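Local coordinates for interpain A (Prevotella intermedia, PDB 3BB7), which is the zymogen of a C10-family bacterial protease that probably cleaves peptide bonds with a cysteine nucleophile, here the pro-part and protease portion of a longer protein, at residues T88-T93 against A268-G273; N2-L7 against T14-T19. The protein carries 1 engineered substitution. All coordinates share one frame; numbering follows the deposited sequence.

Contact 1. Residues T88-T93 against A268-G273; sequences TLLTTT and AFVIDG
D272 meets L89 and L90 through two different acceptors, one on its backbone and one on its side chain. The backbone oxygen D272 O takes the N-H of L89 at 2.9 Å, with the donor tilted 22° from the carbonyl plane. One residue further on, the N-H of L90 reaches D272 OD1 at 3.0 Å, coming in on the anti side of that oxygen and 28° out of the carboxylate plane. CG of D272 is turned between its backbone N and carbonyl carbon (chi1 69°), and from there OD1 meets L90 N. The other oxygen, OD2, is hydrogen-bonded to S281 on the neighbouring strand 280-283, so that the buried carboxylate is held at both oxygens, which would limit its rotation. T88 adds a methyl contact, CG2 lying 3.2 Å from D272 OD1, while its own hydroxyl also bonds to S281. L90, the largest apolar contributor, passes its CB by D272 OD1 and sends CD2 over V270, 3.7 Å from CG1 and obliquely across that side chain. Y127 of helix 116-128 touches both L89 and L90, and V124 of the same helix touches V270. The arrangement is a non-regular segment held to a central sheet strand by a buried aspartate, within the papain-like fold expected of clan CA; V270 lies about 9 Å, side chain to side chain, from A116, the engineered replacement at the predicted nucleophile position.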
loop_
_atom_site.group_PDB
_atom_site.type_symbol
_atom_site.label_atom_id
_atom_site.label_comp_id
_atom_site.label_asym_id
_atom_site.label_seq_id
_atom_site.Cartn_x
_atom_site.Cartn_y
_atom_site.Cartn_z
ATOM N N THR A 88 -7.398 -12.416 1.490
ATOM C CA THR A 88 -6.156 -11.893 0.920
ATOM C C THR A 88 -5.850 -12.445 -0.472
ATOM O O THR A 88 -5.614 -13.649 -0.618
ATOM C CB THR A 88 -5.017 -12.252 1.901
ATOM O OG1 THR A 88 -5.384 -11.779 3.206
ATOM C CG2 THR A 88 -3.658 -11.627 1.472
ATOM N N LEU A 89 -5.862 -11.552 -1.473
ATOM C CA LEU A 89 -5.642 -11.915 -2.860
ATOM C C LEU A 89 -4.181 -12.016 -3.290
ATOM O O LEU A 89 -3.842 -12.890 -4.114
ATOM C CB LEU A 89 -6.351 -10.903 -3.782
ATOM C CG LEU A 89 -7.882 -10.976 -3.692
ATOM C CD1 LEU A 89 -8.534 -9.809 -4.426
ATOM C CD2 LEU A 89 -8.432 -12.300 -4.264
ATOM N N LEU A 90 -3.319 -11.114 -2.790
ATOM C CA LEU A 90 -1.929 -11.143 -3.245
ATOM C C LEU A 90 -1.137 -12.290 -2.595
ATOM O O LEU A 90 -1.438 -12.721 -1.460
ATOM C CB LEU A 90 -1.251 -9.821 -2.867
ATOM C CG LEU A 90 -1.309 -8.610 -3.798
ATOM C CD1 LEU A 90 -2.538 -8.378 -4.661
ATOM C CD2 LEU A 90 -0.873 -7.358 -3.011
ATOM N N THR A 91 -0.097 -12.766 -3.299
ATOM C CA THR A 91 0.809 -13.780 -2.720
ATOM C C THR A 91 2.228 -13.237 -2.508
ATOM O O THR A 91 3.093 -13.926 -1.957
ATOM C CB THR A 91 0.879 -15.015 -3.633
ATOM O OG1 THR A 91 1.237 -14.614 -4.962
ATOM C CG2 THR A 91 -0.514 -15.706 -3.661
ATOM N N THR A 92 2.463 -12.003 -2.958
ATOM C CA THR A 92 3.790 -11.428 -2.903
ATOM C C THR A 92 4.009 -10.690 -1.575
ATOM O O THR A 92 3.059 -10.240 -0.921
ATOM C CB THR A 92 3.995 -10.431 -4.049
ATOM O OG1 THR A 92 2.897 -9.498 -4.076
ATOM C CG2 THR A 92 4.085 -11.150 -5.370
ATOM N N THR A 93 5.274 -10.572 -1.183
ATOM C CA THR A 93 5.648 -9.790 -0.026
ATOM C C THR A 93 6.785 -8.853 -0.408
ATOM O O THR A 93 7.890 -8.924 0.119
ATOM C CB THR A 93 6.041 -10.683 1.175
ATOM O OG1 THR A 93 6.940 -11.708 0.741
ATOM C CG2 THR A 93 4.798 -11.311 1.784
ATOM N N ALA A 268 1.998 4.131 1.007
ATOM C CA ALA A 268 1.108 3.468 0.059
ATOM C C ALA A 268 1.188 1.985 0.294
ATOM O O ALA A 268 2.188 1.467 0.790
ATOM C CB ALA A 268 1.466 3.824 -1.420
ATOM N N PHE A 269 0.108 1.301 -0.049
ATOM C CA PHE A 269 -0.017 -0.096 0.250
ATOM C C PHE A 269 -1.119 -0.633 -0.631
ATOM O O PHE A 269 -1.751 0.128 -1.391
ATOM C CB PHE A 269 -0.290 -0.329 1.754
ATOM C CG PHE A 269 -1.435 0.490 2.336
ATOM C CD1 PHE A 269 -2.761 0.017 2.318
ATOM C CD2 PHE A 269 -1.179 1.712 2.944
ATOM C CE1 PHE A 269 -3.798 0.762 2.900
ATOM C CE2 PHE A 269 -2.226 2.455 3.535
ATOM C CZ PHE A 269 -3.514 1.983 3.485
ATOM N N VAL A 270 -1.350 -1.937 -0.532
ATOM C CA VAL A 270 -2.412 -2.576 -1.298
ATOM C C VAL A 270 -3.495 -3.089 -0.351
ATOM O O VAL A 270 -3.175 -3.747 0.665
ATOM C CB VAL A 270 -1.897 -3.739 -2.192
ATOM C CG1 VAL A 270 -3.033 -4.345 -3.018
ATOM C CG2 VAL A 270 -0.762 -3.230 -3.068
ATOM N N ILE A 271 -4.758 -2.795 -0.674
ATOM C CA ILE A 271 -5.878 -3.492 -0.001
ATOM C C ILE A 271 -6.238 -4.655 -0.885
ATOM O O ILE A 271 -6.642 -4.479 -2.054
ATOM C CB ILE A 271 -7.119 -2.592 0.211
ATOM C CG1 ILE A 271 -6.766 -1.440 1.184
ATOM C CG2 ILE A 271 -8.352 -3.448 0.683
ATOM C CD1 ILE A 271 -7.865 -0.392 1.246
ATOM N N ASP A 272 -6.135 -5.852 -0.332
ATOM C CA ASP A 272 -6.345 -7.045 -1.126
ATOM C C ASP A 272 -7.344 -8.019 -0.534
ATOM O O ASP A 272 -7.355 -9.195 -0.882
ATOM C CB ASP A 272 -5.014 -7.731 -1.466
ATOM C CG ASP A 272 -4.333 -8.342 -0.279
ATOM O OD1 ASP A 272 -3.418 -9.169 -0.513
ATOM O OD2 ASP A 272 -4.694 -8.028 0.889
ATOM N N GLY A 273 -8.241 -7.507 0.303
ATOM C CA GLY A 273 -9.333 -8.359 0.827
ATOM C C GLY A 273 -10.039 -7.613 1.944
ATOM O O GLY A 273 -9.658 -6.483 2.305
#

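Contact 2. Residues N2-L7 against T14-T19; sequences NQLREL and TVFGYT
R5 and G17 form the hydrogen-bonded pair at the middle of this antiparallel contact, R5 N giving to G17 O at 2.8 Å and G17 N to R5 O at 2.7 Å. L7 N continues the backbone bonding to V15 O. At the other end T19 is gripped twice by Q3: T19 N donates to Q3 O, in the carbonyl plane, and T19 OG1 accepts Q3 N at 2.8 Å, its chi1 of 60° turning the hydroxyl to that N-H. Among polar side chains, R5 holds Q3 OE1 end-on with NH1 and NH2, and the CG2 methyl of T19 lies over one face of the guanidinium, 3.6 Å above its plane and towards the rim. Several apolar contacts lie on the face carrying L4, E6, F16 and Y18. L4 splits its branches: CD1 meets the edge of the Y18 ring at CE1 (3.6 Å), and CD2 rests on F16 CB at 3.7 Å. E6 CG packs on T14 CG2 at 3.7 Å. The L7 side chain lies by V15 and against the G17 backbone. F16 and Y18 also touch strand 23-26. The segments make a beta hairpin at the sheet's outer end, in the region matching the Spi protease inhibitor family.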
loop_
_atom_site.group_PDB
_atom_site.type_symbol
_atom_site.label_atom_id
_atom_site.label_comp_id
_atom_site.label_asym_id
_atom_site.label_seq_id
_atom_site.Cartn_x
_atom_site.Cartn_y
_atom_site.Cartn_z
ATOM N N ASN A 2 -4.668 -19.329 23.515
ATOM C CA ASN A 2 -4.045 -18.072 23.152
ATOM C C ASN A 2 -4.178 -16.985 24.221
ATOM O O ASN A 2 -5.284 -16.677 24.690
ATOM C CB ASN A 2 -4.556 -17.580 21.801
ATOM C CG ASN A 2 -3.440 -17.063 20.931
ATOM O OD1 ASN A 2 -3.337 -17.429 19.769
ATOM N ND2 ASN A 2 -2.595 -16.223 21.491
ATOM N N GLN A 3 -3.035 -16.433 24.618
ATOM C CA GLN A 3 -2.977 -15.333 25.588
ATOM C C GLN A 3 -2.324 -14.113 24.936
ATOM O O GLN A 3 -1.656 -14.234 23.910
ATOM C CB GLN A 3 -2.196 -15.746 26.841
ATOM C CG GLN A 3 -2.742 -16.977 27.553
ATOM C CD GLN A 3 -1.813 -17.457 28.666
ATOM O OE1 GLN A 3 -1.040 -16.672 29.230
ATOM N NE2 GLN A 3 -1.891 -18.744 28.993
ATOM N N LEU A 4 -2.533 -12.943 25.524
ATOM C CA LEU A 4 -1.991 -11.709 24.971
ATOM C C LEU A 4 -0.852 -11.192 25.834
ATOM O O LEU A 4 -0.948 -11.195 27.071
ATOM C CB LEU A 4 -3.097 -10.655 24.783
ATOM C CG LEU A 4 -3.918 -10.726 23.483
ATOM C CD1 LEU A 4 -4.804 -11.960 23.408
ATOM C CD2 LEU A 4 -4.759 -9.489 23.337
ATOM N N ARG A 5 0.237 -10.782 25.171
ATOM C CA ARG A 5 1.442 -10.300 25.847
ATOM C C ARG A 5 1.758 -8.906 25.346
ATOM O O ARG A 5 2.029 -8.719 24.165
ATOM C CB ARG A 5 2.623 -11.230 25.546
ATOM C CG ARG A 5 2.372 -12.717 25.841
ATOM C CD ARG A 5 2.468 -12.990 27.332
ATOM N NE ARG A 5 2.496 -14.419 27.668
ATOM C CZ ARG A 5 1.534 -15.066 28.327
ATOM N NH1 ARG A 5 1.665 -16.363 28.595
ATOM N NH2 ARG A 5 0.427 -14.429 28.717
ATOM N N GLU A 6 1.742 -7.925 26.244
ATOM C CA GLU A 6 1.988 -6.538 25.842
ATOM C C GLU A 6 3.390 -6.365 25.259
ATOM O O GLU A 6 4.382 -6.700 25.912
ATOM C CB GLU A 6 1.799 -5.599 27.039
ATOM C CG GLU A 6 1.926 -4.129 26.697
ATOM C CD GLU A 6 2.004 -3.243 27.922
ATOM O OE1 GLU A 6 1.366 -3.581 28.953
ATOM O OE2 GLU A 6 2.703 -2.199 27.845
ATOM N N LEU A 7 3.466 -5.846 24.035
ATOM C CA LEU A 7 4.749 -5.582 23.385
ATOM C C LEU A 7 5.094 -4.095 23.379
ATOM O O LEU A 7 6.235 -3.702 23.649
ATOM C CB LEU A 7 4.732 -6.116 21.946
ATOM C CG LEU A 7 4.585 -7.631 21.811
ATOM C CD1 LEU A 7 4.509 -8.073 20.349
ATOM C CD2 LEU A 7 5.743 -8.319 22.541
ATOM N N THR A 14 -2.406 -0.441 22.087
ATOM C CA THR A 14 -1.420 -1.355 22.649
ATOM C C THR A 14 -1.249 -2.461 21.616
ATOM O O THR A 14 -2.244 -2.941 21.034
ATOM C CB THR A 14 -1.928 -1.957 23.978
ATOM O OG1 THR A 14 -2.221 -0.894 24.901
ATOM C CG2 THR A 14 -0.885 -2.859 24.632
ATOM N N VAL A 15 0.005 -2.822 21.350
ATOM C CA VAL A 15 0.303 -3.957 20.482
ATOM C C VAL A 15 0.488 -5.148 21.419
ATOM O O VAL A 15 1.323 -5.120 22.341
ATOM C CB VAL A 15 1.567 -3.694 19.625
ATOM C CG1 VAL A 15 1.995 -4.940 18.894
ATOM C CG2 VAL A 15 1.308 -2.542 18.649
ATOM N N PHE A 16 -0.302 -6.194 21.208
ATOM C CA PHE A 16 -0.179 -7.381 22.038
ATOM C C PHE A 16 0.240 -8.559 21.173
ATOM O O PHE A 16 -0.393 -8.815 20.150
ATOM C CB PHE A 16 -1.533 -7.764 22.629
ATOM C CG PHE A 16 -1.966 -6.947 23.823
ATOM C CD1 PHE A 16 -2.913 -5.943 23.675
ATOM C CD2 PHE A 16 -1.507 -7.236 25.105
ATOM C CE1 PHE A 16 -3.361 -5.203 24.780
ATOM C CE2 PHE A 16 -1.956 -6.488 26.213
ATOM C CZ PHE A 16 -2.875 -5.481 26.042
ATOM N N GLY A 17 1.236 -9.321 21.616
ATOM C CA GLY A 17 1.552 -10.562 20.948
ATOM C C GLY A 17 0.614 -11.661 21.395
ATOM O O GLY A 17 0.195 -11.710 22.551
ATOM N N TYR A 18 0.325 -12.574 20.466
ATOM C CA TYR A 18 -0.446 -13.753 20.757
ATOM C C TYR A 18 0.484 -14.920 21.057
ATOM O O TYR A 18 1.450 -15.156 20.330
ATOM C CB TYR A 18 -1.243 -14.111 19.513
ATOM C CG TYR A 18 -2.437 -13.227 19.171
ATOM C CD1 TYR A 18 -3.162 -12.561 20.149
ATOM C CD2 TYR A 18 -2.890 -13.156 17.866
ATOM C CE1 TYR A 18 -4.280 -11.778 19.810
ATOM C CE2 TYR A 18 -4.006 -12.393 17.522
ATOM C CZ TYR A 18 -4.704 -11.734 18.511
ATOM O OH TYR A 18 -5.832 -11.024 18.154
ATOM N N THR A 19 0.147 -15.687 22.077
ATOM C CA THR A 19 0.929 -16.897 22.352
ATOM C C THR A 19 0.852 -17.966 21.245
ATOM O O THR A 19 1.768 -18.778 21.158
ATOM C CB THR A 19 0.607 -17.532 23.708
ATOM O OG1 THR A 19 -0.778 -17.883 23.743
ATOM C CG2 THR A 19 0.936 -16.596 24.908
#

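How the contacts relate
Both contacts involve one antiparallel sheet, yet they lie in different parts of it. Contact 2 comes first along the chain and closes before contact 1 opens. Its strands 4-9 and 14-18 form one outer end of the sheet, whereas strand 267-274 of contact 1 lies well inside, beyond strands 23-26, 35-39, 292-294 and 280-283. The centres are 24 Å apart and the nearest atoms about 14 Å. Contact 2 is a surface hairpin of the inhibitor-like pro-part; contact 1 is buried, about 8 Å from the centre of the chain, beside the protease portion's helix 116-128. The shared sheet thus appears to run from pro-part into protease, consistent with the two being joined in the zymogen.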